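Long-range contacts in catechol O-methyltransferase (Niastella koreensis GR20-10, PDB 7CVX), which transfers a methyl group from S-adenosyl-L-methionine to catechol-like compounds with the help of magnesium, giving equal meta- and para-products from protocatechuic acid: residues G35-S40 with P92-V97; I39-N44 with A68-I73; L62-L67 with I86-D91; M75-P80 with A105-Q110. All coordinates share one frame; numbering follows the deposited sequence.

Contact 1: residues G35-S40 with P92-V97. With SAH (S-adenosyl-L-homocysteine), chain F; DHB (3,4-dihydroxybenzoic acid), chain G.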
# COMPACT_ATOMS: atom_id res chain seq x y z
N GLY B 35 -29.70 5.00 -9.34
CA GLY B 35 -29.32 6.43 -9.45
C GLY B 35 -28.15 6.79 -8.54
O GLY B 35 -27.97 7.95 -8.18
N MET B 36 -27.33 5.80 -8.20
CA MET B 36 -26.19 5.95 -7.28
C MET B 36 -24.94 6.30 -8.11
O MET B 36 -24.79 5.94 -9.28
CB MET B 36 -26.01 4.66 -6.48
CG MET B 36 -27.22 4.36 -5.59
SD MET B 36 -27.18 2.71 -4.85
CE MET B 36 -25.63 2.72 -3.94
N PRO B 37 -24.02 7.07 -7.49
CA PRO B 37 -22.78 7.48 -8.14
C PRO B 37 -21.86 6.28 -8.38
O PRO B 37 -21.74 5.41 -7.50
CB PRO B 37 -22.18 8.45 -7.10
CG PRO B 37 -22.73 7.99 -5.77
CD PRO B 37 -24.14 7.57 -6.11
N ALA B 38 -21.20 6.27 -9.53
CA ALA B 38 -20.24 5.22 -9.93
C ALA B 38 -18.88 5.55 -9.32
O ALA B 38 -17.91 5.80 -10.07
CB ALA B 38 -20.22 5.12 -11.43
N ILE B 39 -18.81 5.60 -8.00
CA ILE B 39 -17.64 6.13 -7.26
C ILE B 39 -17.07 5.05 -6.33
O ILE B 39 -16.21 5.41 -5.51
CB ILE B 39 -17.99 7.42 -6.50
CG1 ILE B 39 -19.05 7.23 -5.40
CG2 ILE B 39 -18.36 8.50 -7.48
CD1 ILE B 39 -19.34 8.50 -4.60
N SER B 40 -17.46 3.76 -6.44
CA SER B 40 -16.77 2.68 -5.68
C SER B 40 -15.25 2.73 -5.92
O SER B 40 -14.81 3.20 -6.98
CB SER B 40 -17.28 1.28 -6.03
OG SER B 40 -18.69 1.28 -6.30
N PRO B 92 -30.78 5.48 3.19
CA PRO B 92 -31.43 4.18 3.29
C PRO B 92 -31.56 3.50 1.92
O PRO B 92 -31.58 2.29 1.93
CB PRO B 92 -32.82 4.45 3.88
CG PRO B 92 -32.72 5.83 4.43
CD PRO B 92 -31.68 6.57 3.60
N LYS B 93 -31.64 4.26 0.82
CA LYS B 93 -31.67 3.70 -0.56
C LYS B 93 -30.38 2.92 -0.81
O LYS B 93 -30.44 1.78 -1.33
CB LYS B 93 -31.85 4.80 -1.62
CG LYS B 93 -31.87 4.28 -3.05
CD LYS B 93 -31.98 5.33 -4.11
CE LYS B 93 -30.66 6.00 -4.43
NZ LYS B 93 -30.82 7.11 -5.41
N HIS B 94 -29.24 3.49 -0.40
CA HIS B 94 -27.91 2.88 -0.65
C HIS B 94 -27.83 1.63 0.23
O HIS B 94 -27.43 0.57 -0.30
CB HIS B 94 -26.77 3.87 -0.36
CG HIS B 94 -26.77 5.07 -1.23
ND1 HIS B 94 -25.74 5.98 -1.21
CD2 HIS B 94 -27.62 5.49 -2.18
CE1 HIS B 94 -25.98 6.95 -2.07
NE2 HIS B 94 -27.14 6.69 -2.66
N ALA B 95 -28.27 1.73 1.50
CA ALA B 95 -28.17 0.62 2.47
C ALA B 95 -28.94 -0.59 1.94
O ALA B 95 -28.44 -1.73 2.11
CB ALA B 95 -28.69 1.03 3.83
N ALA B 96 -30.09 -0.38 1.29
CA ALA B 96 -30.98 -1.48 0.81
C ALA B 96 -30.30 -2.17 -0.40
O ALA B 96 -30.30 -3.42 -0.47
CB ALA B 96 -32.35 -0.98 0.45
N VAL B 97 -29.70 -1.38 -1.29
CA VAL B 97 -28.93 -1.90 -2.46
C VAL B 97 -27.72 -2.68 -1.95
O VAL B 97 -27.55 -3.84 -2.41
CB VAL B 97 -28.50 -0.76 -3.39
CG1 VAL B 97 -27.45 -1.21 -4.41
CG2 VAL B 97 -29.72 -0.17 -4.05
N SAH F . -16.81 2.75 0.14
CA SAH F . -17.68 2.62 -1.06
CB SAH F . -18.00 4.00 -1.65
CG SAH F . -18.60 4.95 -0.62
SD SAH F . -19.25 6.41 -1.46
C SAH F . -16.98 1.81 -2.16
O SAH F . -15.83 2.14 -2.52
OXT SAH F . -17.61 0.88 -2.71
C5' SAH F . -19.72 7.45 -0.04
C4' SAH F . -20.94 6.97 0.69
O4' SAH F . -21.03 7.69 1.94
C3' SAH F . -22.29 7.14 -0.01
O3' SAH F . -22.97 5.89 -0.00
C2' SAH F . -23.01 8.16 0.87
O2' SAH F . -24.40 7.99 0.88
C1' SAH F . -22.38 7.88 2.23
N9 SAH F . -22.46 8.99 3.17
C8 SAH F . -22.51 10.34 2.89
N7 SAH F . -22.61 11.08 3.99
C5 SAH F . -22.58 10.14 5.02
C6 SAH F . -22.65 10.26 6.42
N6 SAH F . -22.75 11.42 7.04
N1 SAH F . -22.66 9.12 7.17
C2 SAH F . -22.58 7.94 6.54
N3 SAH F . -22.48 7.71 5.23
C4 SAH F . -22.52 8.86 4.52
C1 DHB G . -23.91 11.00 -3.97
C2 DHB G . -23.28 10.47 -2.83
C3 DHB G . -21.91 10.69 -2.63
O3 DHB G . -21.28 10.20 -1.52
C4 DHB G . -21.19 11.46 -3.56
O4 DHB G . -19.84 11.68 -3.39
C5 DHB G . -21.82 11.97 -4.68
C6 DHB G . -23.17 11.74 -4.88
C DHB G . -25.35 10.75 -4.24
O1 DHB G . -25.83 11.29 -5.28
O2 DHB G . -25.98 10.01 -3.45
O HOH W 1 -27.93 8.26 -4.85
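M36 and H94 bring the backbones of 35-40 and 92-97 closest, their CA atoms 7.5 Å apart: an irregular loop leaving a Schellman turn at G35 passes the first turns of helix 92-104. The side chains of M36 and H94 run antiparallel alongside one another. M36 CG lies 3.6 Å from H94 CD2, and the bend at chi3 (58°) carries CE over one face of the imidazole, a CH-pi contact of 4.0 Å from CE to the H94 ring centroid, 25° off the ring normal. M36 SD meets V97 CG2 tip to tip at 3.9 Å. While M36 covers one face of the ring, both ring nitrogens are taken up by polar partners. H94 ND1 donates to the ribose O3' of SAH (3.0 Å, 162°), and NE2 bonds to a water at 2.8 Å. That water donates to O2 of the dihydroxybenzoate carboxylate at 3.0 Å and accepts from K93 NZ at 3.2 Å; K93 NZ also bonds to A34 O. With an alanine here instead of H94, the ribose hydroxyl and the water would probably each lose a partner, and the M36 methyl the flat surface it covers. P37 CG packs on the dihydroxybenzoate ring. The imidazole thus links cofactor product and substrate, bonding directly to one and through water to the other, and the nearby lysine ammonium probably helps to balance the substrate's carboxylate.

Contact 2: residues I39-N44 with A68-I73. With SAH (S-adenosyl-L-homocysteine), chain F; DHB (3,4-dihydroxybenzoic acid), chain G.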
# COMPACT_ATOMS: atom_id res chain seq x y z
N ILE B 39 -18.81 5.60 -8.00
CA ILE B 39 -17.64 6.13 -7.26
C ILE B 39 -17.07 5.05 -6.33
O ILE B 39 -16.21 5.41 -5.51
CB ILE B 39 -17.99 7.42 -6.50
CG1 ILE B 39 -19.05 7.23 -5.40
CG2 ILE B 39 -18.36 8.50 -7.48
CD1 ILE B 39 -19.34 8.50 -4.60
N SER B 40 -17.46 3.76 -6.44
CA SER B 40 -16.77 2.68 -5.68
C SER B 40 -15.25 2.73 -5.92
O SER B 40 -14.81 3.20 -6.98
CB SER B 40 -17.28 1.28 -6.03
OG SER B 40 -18.69 1.28 -6.30
N VAL B 41 -14.49 2.10 -5.03
CA VAL B 41 -13.06 1.78 -5.33
C VAL B 41 -13.00 1.04 -6.68
O VAL B 41 -13.93 0.29 -7.03
CB VAL B 41 -12.38 1.01 -4.18
CG1 VAL B 41 -12.32 1.87 -2.92
CG2 VAL B 41 -13.05 -0.33 -3.90
N SER B 42 -11.92 1.22 -7.44
CA SER B 42 -11.67 0.41 -8.66
C SER B 42 -11.45 -1.04 -8.23
O SER B 42 -11.18 -1.30 -7.06
CB SER B 42 -10.49 0.94 -9.40
OG SER B 42 -9.31 0.74 -8.61
N PRO B 43 -11.56 -2.02 -9.14
CA PRO B 43 -11.15 -3.40 -8.86
C PRO B 43 -9.74 -3.50 -8.26
O PRO B 43 -9.56 -4.26 -7.32
CB PRO B 43 -11.12 -4.06 -10.26
CG PRO B 43 -12.14 -3.27 -11.05
CD PRO B 43 -12.18 -1.88 -10.47
N ASN B 44 -8.77 -2.77 -8.82
CA ASN B 44 -7.37 -2.91 -8.32
C ASN B 44 -7.24 -2.28 -6.91
O ASN B 44 -6.56 -2.84 -6.07
CB ASN B 44 -6.36 -2.32 -9.29
CG ASN B 44 -6.24 -3.13 -10.57
OD1 ASN B 44 -6.43 -4.35 -10.56
ND2 ASN B 44 -5.91 -2.47 -11.67
N ALA B 68 -22.79 0.77 -2.54
CA ALA B 68 -23.46 -0.45 -3.04
C ALA B 68 -22.76 -1.66 -2.43
O ALA B 68 -23.11 -2.78 -2.76
CB ALA B 68 -23.49 -0.45 -4.55
N GLY B 69 -21.79 -1.42 -1.52
CA GLY B 69 -21.04 -2.51 -0.87
C GLY B 69 -19.89 -3.06 -1.70
O GLY B 69 -19.40 -4.12 -1.36
N TYR B 70 -19.49 -2.40 -2.79
CA TYR B 70 -18.33 -2.88 -3.59
C TYR B 70 -17.05 -3.01 -2.73
O TYR B 70 -16.46 -4.09 -2.65
CB TYR B 70 -18.22 -2.01 -4.85
CG TYR B 70 -17.24 -2.57 -5.84
CD1 TYR B 70 -15.91 -2.24 -5.74
CD2 TYR B 70 -17.62 -3.42 -6.84
CE1 TYR B 70 -14.98 -2.77 -6.62
CE2 TYR B 70 -16.71 -3.99 -7.71
CZ TYR B 70 -15.37 -3.68 -7.58
OH TYR B 70 -14.41 -4.19 -8.40
N SER B 71 -16.57 -1.93 -2.09
CA SER B 71 -15.37 -1.98 -1.21
C SER B 71 -15.64 -3.00 -0.11
O SER B 71 -14.70 -3.73 0.29
CB SER B 71 -14.97 -0.61 -0.65
OG SER B 71 -16.05 -0.01 0.06
N THR B 72 -16.88 -3.04 0.38
CA THR B 72 -17.27 -3.93 1.50
C THR B 72 -16.99 -5.40 1.13
O THR B 72 -16.41 -6.14 1.94
CB THR B 72 -18.75 -3.73 1.84
OG1 THR B 72 -19.09 -2.33 1.78
CG2 THR B 72 -19.04 -4.25 3.22
N ILE B 73 -17.39 -5.81 -0.07
CA ILE B 73 -17.22 -7.21 -0.54
C ILE B 73 -15.72 -7.53 -0.63
O ILE B 73 -15.31 -8.58 -0.16
CB ILE B 73 -17.97 -7.45 -1.86
CG1 ILE B 73 -19.48 -7.40 -1.67
CG2 ILE B 73 -17.57 -8.75 -2.52
CD1 ILE B 73 -20.22 -7.16 -2.96
N SAH F . -16.81 2.75 0.14
CA SAH F . -17.68 2.62 -1.06
CB SAH F . -18.00 4.00 -1.65
CG SAH F . -18.60 4.95 -0.62
SD SAH F . -19.25 6.41 -1.46
C SAH F . -16.98 1.81 -2.16
O SAH F . -15.83 2.14 -2.52
OXT SAH F . -17.61 0.88 -2.71
C5' SAH F . -19.72 7.45 -0.04
C4' SAH F . -20.94 6.97 0.69
O4' SAH F . -21.03 7.69 1.94
C3' SAH F . -22.29 7.14 -0.01
O3' SAH F . -22.97 5.89 -0.00
C2' SAH F . -23.01 8.16 0.87
O2' SAH F . -24.40 7.99 0.88
C1' SAH F . -22.38 7.88 2.23
N9 SAH F . -22.46 8.99 3.17
C8 SAH F . -22.51 10.34 2.89
N7 SAH F . -22.61 11.08 3.99
C5 SAH F . -22.58 10.14 5.02
C6 SAH F . -22.65 10.26 6.42
N6 SAH F . -22.75 11.42 7.04
N1 SAH F . -22.66 9.12 7.17
C2 SAH F . -22.58 7.94 6.54
N3 SAH F . -22.48 7.71 5.23
C4 SAH F . -22.52 8.86 4.52
C1 DHB G . -23.91 11.00 -3.97
C2 DHB G . -23.28 10.47 -2.83
C3 DHB G . -21.91 10.69 -2.63
O3 DHB G . -21.28 10.20 -1.52
C4 DHB G . -21.19 11.46 -3.56
O4 DHB G . -19.84 11.68 -3.39
C5 DHB G . -21.82 11.97 -4.68
C6 DHB G . -23.17 11.74 -4.88
C DHB G . -25.35 10.75 -4.24
O1 DHB G . -25.83 11.29 -5.28
O2 DHB G . -25.98 10.01 -3.45
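S71, packed against V41, has its OG gripped by two groups: the amino N of SAH donates to S71 OG at 2.9 Å, and E63 OE1 is its other hydrogen-bonding partner. This is the amino-acid end of the cofactor pocket in a class I methyltransferase, where the chain passes from strand 60-64 into helix 70-76. Two backbone amides hold the carboxylate, one from each segment. V41 N donates to SAH O at 2.8 Å (155°), and S71 N, in the first turn of the helix, to SAH OXT at 3.1 Å (166°). The helix start would probably add a favourable field for this negative group. Behind the ligand, V41 CG2 touches S71 CB at 3.8 Å and also lies in plane at the edge of the Y70 ring, 3.9 Å from CD1. Y70 CG is anti to the backbone N (chi1 -170°), which lays the ring along 40-43: S40 OG sits 3.6 Å from Y70 CB, and V41 O comes 3.3 Å from Y70 CE1. The phenol hydroxyl bonds to E20 OE2. S42 OG caps helix 43-55 at Q45 N. Just past it, P43 CG rests 3.6 Å from Y70 OH, the two side chains crossing at a slant.

Contact 3: residues L62-L67 with I86-D91. With SAH (S-adenosyl-L-homocysteine), chain F.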
# COMPACT_ATOMS: atom_id res chain seq x y z
N LEU B 62 -14.15 -1.89 10.33
CA LEU B 62 -15.16 -0.82 10.32
C LEU B 62 -15.04 -0.04 9.01
O LEU B 62 -13.92 0.33 8.65
CB LEU B 62 -14.95 0.09 11.54
CG LEU B 62 -15.87 1.30 11.59
CD1 LEU B 62 -17.33 0.88 11.70
CD2 LEU B 62 -15.42 2.17 12.77
N GLU B 63 -16.16 0.16 8.31
CA GLU B 63 -16.19 0.98 7.09
C GLU B 63 -17.21 2.10 7.22
O GLU B 63 -18.34 1.85 7.72
CB GLU B 63 -16.49 0.10 5.87
CG GLU B 63 -16.71 0.88 4.60
CD GLU B 63 -17.07 -0.02 3.43
OE1 GLU B 63 -16.26 -0.11 2.50
OE2 GLU B 63 -18.14 -0.67 3.47
N LEU B 64 -16.78 3.33 6.93
CA LEU B 64 -17.69 4.50 6.85
C LEU B 64 -17.99 4.76 5.38
O LEU B 64 -17.03 5.09 4.68
CB LEU B 64 -17.02 5.74 7.44
CG LEU B 64 -16.53 5.61 8.88
CD1 LEU B 64 -16.48 6.96 9.53
CD2 LEU B 64 -17.37 4.67 9.69
N GLY B 65 -19.23 4.59 4.93
CA GLY B 65 -19.64 4.91 3.55
C GLY B 65 -19.74 3.64 2.74
O GLY B 65 -18.71 3.15 2.25
N THR B 66 -20.93 3.04 2.69
CA THR B 66 -21.14 1.71 2.09
C THR B 66 -21.37 1.82 0.57
O THR B 66 -20.83 0.95 -0.17
CB THR B 66 -22.32 0.98 2.74
OG1 THR B 66 -22.22 1.14 4.16
CG2 THR B 66 -22.30 -0.49 2.35
N LEU B 67 -22.11 2.83 0.12
CA LEU B 67 -22.64 2.88 -1.26
C LEU B 67 -23.28 1.53 -1.57
O LEU B 67 -24.20 1.18 -0.83
CB LEU B 67 -21.51 3.31 -2.20
CG LEU B 67 -21.91 3.73 -3.60
CD1 LEU B 67 -22.71 5.02 -3.60
CD2 LEU B 67 -20.67 3.95 -4.48
N ILE B 86 -18.44 -4.05 10.04
CA ILE B 86 -19.56 -3.11 10.28
C ILE B 86 -19.41 -1.98 9.28
O ILE B 86 -18.30 -1.41 9.21
CB ILE B 86 -19.62 -2.59 11.72
CG1 ILE B 86 -19.85 -3.71 12.72
CG2 ILE B 86 -20.68 -1.51 11.86
CD1 ILE B 86 -19.76 -3.23 14.14
N THR B 87 -20.45 -1.67 8.51
CA THR B 87 -20.34 -0.60 7.50
C THR B 87 -21.47 0.39 7.75
O THR B 87 -22.56 -0.07 8.09
CB THR B 87 -20.25 -1.17 6.08
OG1 THR B 87 -20.04 -0.07 5.18
CG2 THR B 87 -21.43 -2.04 5.73
N LEU B 88 -21.16 1.69 7.71
CA LEU B 88 -22.09 2.79 8.07
C LEU B 88 -22.54 3.47 6.79
O LEU B 88 -21.70 3.81 5.95
CB LEU B 88 -21.39 3.79 8.99
CG LEU B 88 -20.70 3.19 10.23
CD1 LEU B 88 -20.34 4.29 11.20
CD2 LEU B 88 -21.54 2.14 10.90
N GLU B 89 -23.83 3.74 6.67
CA GLU B 89 -24.38 4.38 5.46
C GLU B 89 -25.57 5.25 5.84
O GLU B 89 -26.52 4.75 6.42
CB GLU B 89 -24.84 3.30 4.50
CG GLU B 89 -25.51 3.84 3.25
CD GLU B 89 -24.73 4.87 2.47
OE1 GLU B 89 -23.51 4.61 2.14
OE2 GLU B 89 -25.29 5.94 2.18
N TYR B 90 -25.51 6.49 5.41
CA TYR B 90 -26.52 7.52 5.73
C TYR B 90 -27.77 7.29 4.88
O TYR B 90 -28.90 7.46 5.40
CB TYR B 90 -25.90 8.89 5.50
CG TYR B 90 -26.90 10.01 5.47
CD1 TYR B 90 -27.60 10.35 6.61
CD2 TYR B 90 -27.20 10.66 4.28
CE1 TYR B 90 -28.54 11.37 6.59
CE2 TYR B 90 -28.13 11.68 4.25
CZ TYR B 90 -28.80 12.04 5.41
OH TYR B 90 -29.72 13.04 5.35
N ASP B 91 -27.62 6.94 3.60
CA ASP B 91 -28.79 6.90 2.69
C ASP B 91 -29.50 5.56 2.78
O ASP B 91 -28.94 4.52 2.40
CB ASP B 91 -28.41 7.20 1.24
CG ASP B 91 -29.58 7.48 0.30
OD1 ASP B 91 -30.68 6.94 0.53
OD2 ASP B 91 -29.39 8.29 -0.62
N SAH F . -16.81 2.75 0.14
CA SAH F . -17.68 2.62 -1.06
CB SAH F . -18.00 4.00 -1.65
CG SAH F . -18.60 4.95 -0.62
SD SAH F . -19.25 6.41 -1.46
C SAH F . -16.98 1.81 -2.16
O SAH F . -15.83 2.14 -2.52
OXT SAH F . -17.61 0.88 -2.71
C5' SAH F . -19.72 7.45 -0.04
C4' SAH F . -20.94 6.97 0.69
O4' SAH F . -21.03 7.69 1.94
C3' SAH F . -22.29 7.14 -0.01
O3' SAH F . -22.97 5.89 -0.00
C2' SAH F . -23.01 8.16 0.87
O2' SAH F . -24.40 7.99 0.88
C1' SAH F . -22.38 7.88 2.23
N9 SAH F . -22.46 8.99 3.17
C8 SAH F . -22.51 10.34 2.89
N7 SAH F . -22.61 11.08 3.99
C5 SAH F . -22.58 10.14 5.02
C6 SAH F . -22.65 10.26 6.42
N6 SAH F . -22.75 11.42 7.04
N1 SAH F . -22.66 9.12 7.17
C2 SAH F . -22.58 7.94 6.54
N3 SAH F . -22.48 7.71 5.23
C4 SAH F . -22.52 8.86 4.52
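L64 and L88 run alongside each other in the same direction, with L64 CD2 pressed to 3.4 Å from L88 CD1, a snug methyl-methyl contact. L62 CD1 extends this apolar face towards I86 CG2 and L88 CG, and helix 118-128 covers it through L122 and I121. The short strand segments 62-64 and 86-89 run parallel, their directions 13° apart, and frame the first beta-alpha-beta unit of the Rossmann-like sheet. Between them E63 N donates to I86 O, L88 N to E63 O and G65 N to L88 O, each at 2.8 Å. On the other face T87 OG1 donates to the anti lone pair of E63 OE2 at 2.6 Å; T72 OG1 is a further partner of that oxygen. At the strand ends lies the cofactor. E89, bent at chi2 (53°), turns its carboxylate to the ribose: SAH O3' donates to E89 OE1 at 2.6 Å and O2' to E89 OE2 at 2.6 Å, the acidic signature of this superfamily. D91 N donates to E89 OE2 at 2.9 Å, and L67 N reaches E89 OE1 at 3.0 Å from above the carboxylate plane, 41° out of it. Were E89 replaced by a leucine, both ribose hydroxyls and the D91 amide would probably lose their acceptor. G65, with positive phi, passes close to SAH O4', and G65 O receives the SAH amino N at 2.9 Å.

Contact 4: residues M75-P80 with A105-Q110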
# COMPACT_ATOMS: atom_id res chain seq x y z
N MET B 75 -13.17 -6.26 1.06
CA MET B 75 -12.56 -6.34 2.41
C MET B 75 -13.14 -7.53 3.17
O MET B 75 -12.39 -8.26 3.84
CB MET B 75 -12.77 -5.06 3.23
CG MET B 75 -11.96 -3.91 2.69
SD MET B 75 -11.98 -2.43 3.66
CE MET B 75 -13.64 -1.84 3.31
N ALA B 76 -14.44 -7.74 3.09
CA ALA B 76 -15.08 -8.81 3.89
C ALA B 76 -14.52 -10.17 3.46
O ALA B 76 -14.40 -11.08 4.33
CB ALA B 76 -16.56 -8.71 3.75
N ARG B 77 -14.12 -10.31 2.21
CA ARG B 77 -13.60 -11.58 1.67
C ARG B 77 -12.24 -11.91 2.29
O ARG B 77 -11.87 -13.07 2.19
CB ARG B 77 -13.60 -11.51 0.16
CG ARG B 77 -14.96 -11.87 -0.42
CD ARG B 77 -15.04 -11.66 -1.91
NE ARG B 77 -16.29 -12.20 -2.42
CZ ARG B 77 -16.66 -12.13 -3.69
NH1 ARG B 77 -15.90 -11.48 -4.57
NH2 ARG B 77 -17.83 -12.64 -4.06
N ALA B 78 -11.55 -10.95 2.93
CA ALA B 78 -10.27 -11.21 3.64
C ALA B 78 -10.56 -11.81 5.02
O ALA B 78 -9.62 -12.30 5.65
CB ALA B 78 -9.50 -9.92 3.75
N LEU B 79 -11.79 -11.70 5.49
CA LEU B 79 -12.14 -12.11 6.89
C LEU B 79 -12.22 -13.63 6.96
O LEU B 79 -12.66 -14.29 6.02
CB LEU B 79 -13.46 -11.50 7.33
CG LEU B 79 -13.51 -9.98 7.47
CD1 LEU B 79 -14.95 -9.54 7.71
CD2 LEU B 79 -12.57 -9.49 8.56
N PRO B 80 -11.95 -14.19 8.15
CA PRO B 80 -12.36 -15.55 8.46
C PRO B 80 -13.88 -15.50 8.60
O PRO B 80 -14.46 -14.43 8.75
CB PRO B 80 -11.65 -15.84 9.79
CG PRO B 80 -11.64 -14.48 10.47
CD PRO B 80 -11.37 -13.52 9.32
N ALA B 105 -23.43 -11.95 -2.43
CA ALA B 105 -22.01 -12.34 -2.23
C ALA B 105 -21.86 -13.44 -1.17
O ALA B 105 -20.71 -13.86 -0.95
CB ALA B 105 -21.19 -11.14 -1.85
N GLY B 106 -22.94 -13.83 -0.50
CA GLY B 106 -22.89 -14.82 0.59
C GLY B 106 -22.27 -14.27 1.87
O GLY B 106 -21.75 -15.08 2.67
N LEU B 107 -22.32 -12.95 2.09
CA LEU B 107 -21.59 -12.28 3.21
C LEU B 107 -22.56 -11.82 4.30
O LEU B 107 -22.11 -11.13 5.23
CB LEU B 107 -20.75 -11.13 2.65
CG LEU B 107 -19.52 -11.55 1.86
CD1 LEU B 107 -18.87 -10.37 1.14
CD2 LEU B 107 -18.50 -12.21 2.76
N THR B 108 -23.83 -12.25 4.28
CA THR B 108 -24.90 -11.78 5.19
C THR B 108 -24.46 -11.95 6.66
O THR B 108 -24.66 -11.01 7.46
CB THR B 108 -26.21 -12.53 4.91
OG1 THR B 108 -26.62 -12.32 3.57
CG2 THR B 108 -27.37 -12.12 5.79
N SER B 109 -23.85 -13.08 7.01
CA SER B 109 -23.39 -13.37 8.39
C SER B 109 -22.25 -12.44 8.82
O SER B 109 -22.13 -12.15 10.02
CB SER B 109 -22.97 -14.81 8.53
OG SER B 109 -24.13 -15.62 8.54
N GLN B 110 -21.39 -12.03 7.91
CA GLN B 110 -20.14 -11.34 8.32
C GLN B 110 -20.29 -9.83 8.27
O GLN B 110 -19.47 -9.17 8.91
CB GLN B 110 -18.99 -11.77 7.42
CG GLN B 110 -18.54 -13.19 7.73
CD GLN B 110 -18.49 -13.95 6.44
OE1 GLN B 110 -19.52 -14.22 5.84
NE2 GLN B 110 -17.27 -14.21 5.99
O HOH W 2 -18.01 -13.74 -0.86
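Connecting turns of the Rossmann-like fold meet here: A76, near the end of helix 70-76, packs against L107, in the loop that leads from helix 92-104 into strand 111-115. The contact is plain structural packing, well away from the cofactor. A76 CB touches both methyls at the end of the leucine, with L107 CD1 at 3.9 Å and CD2 at 4.1 Å. L107 has CG anti to its carbonyl carbon (chi1 -72°), which turns the branched end to A76, and both methyls face the alanine methyl from one side. From A76 to L79 the chain makes a type I beta turn, closed by L79 N donating to A76 O at 2.9 Å; L79 then packs inward on I61 and L85 of the neighbouring strands. Across from it, helix 92-104 finishes in a Schellman motif at G106, which has positive phi; A105 before it and L107 after it both direct their CB toward 75-80. R77 stretches along this surface, extended beyond CG. R77 NH2 makes a salt bridge with D21 OD2, and R77 NE donates to a water at 2.8 Å, in the plane of the group at its edge. The same water donates to A105 O at 2.7 Å, so it joins the arginine to the backbone at the end of helix 92-104. A105 CB lies 4.3 Å from R77 NH2, approaching the guanidinium obliquely. Farther along, Q110, its chain bent at chi2 (130°), reaches toward P80, with Q110 NE2 3.9 Å from P80 O.

How the contacts relate
Contacts 1, 2 and 3 surround one ligand, SAH, their centres 11 to 12 Å apart. Contact 1 covers the ribose and reaches the dihydroxybenzoate; contact 2 takes the amino-acid end, with the V41 side chain about 5 Å from the magnesium ion; contact 3 holds the ribose hydroxyls and the amino group from the strand ends. L67 of contact 3 packs against M36 and P37 of contact 1, where M36 CE lies 3.5 Å from L67 C. E63 links contact 3 to contact 2 through S71 and T72. Contact 4 lies farther from the ligand, its centre about 19 Å from that of contact 1. It shares helix 70-76 with contact 2, I73 CA lying 3.9 Å from L107 CD1.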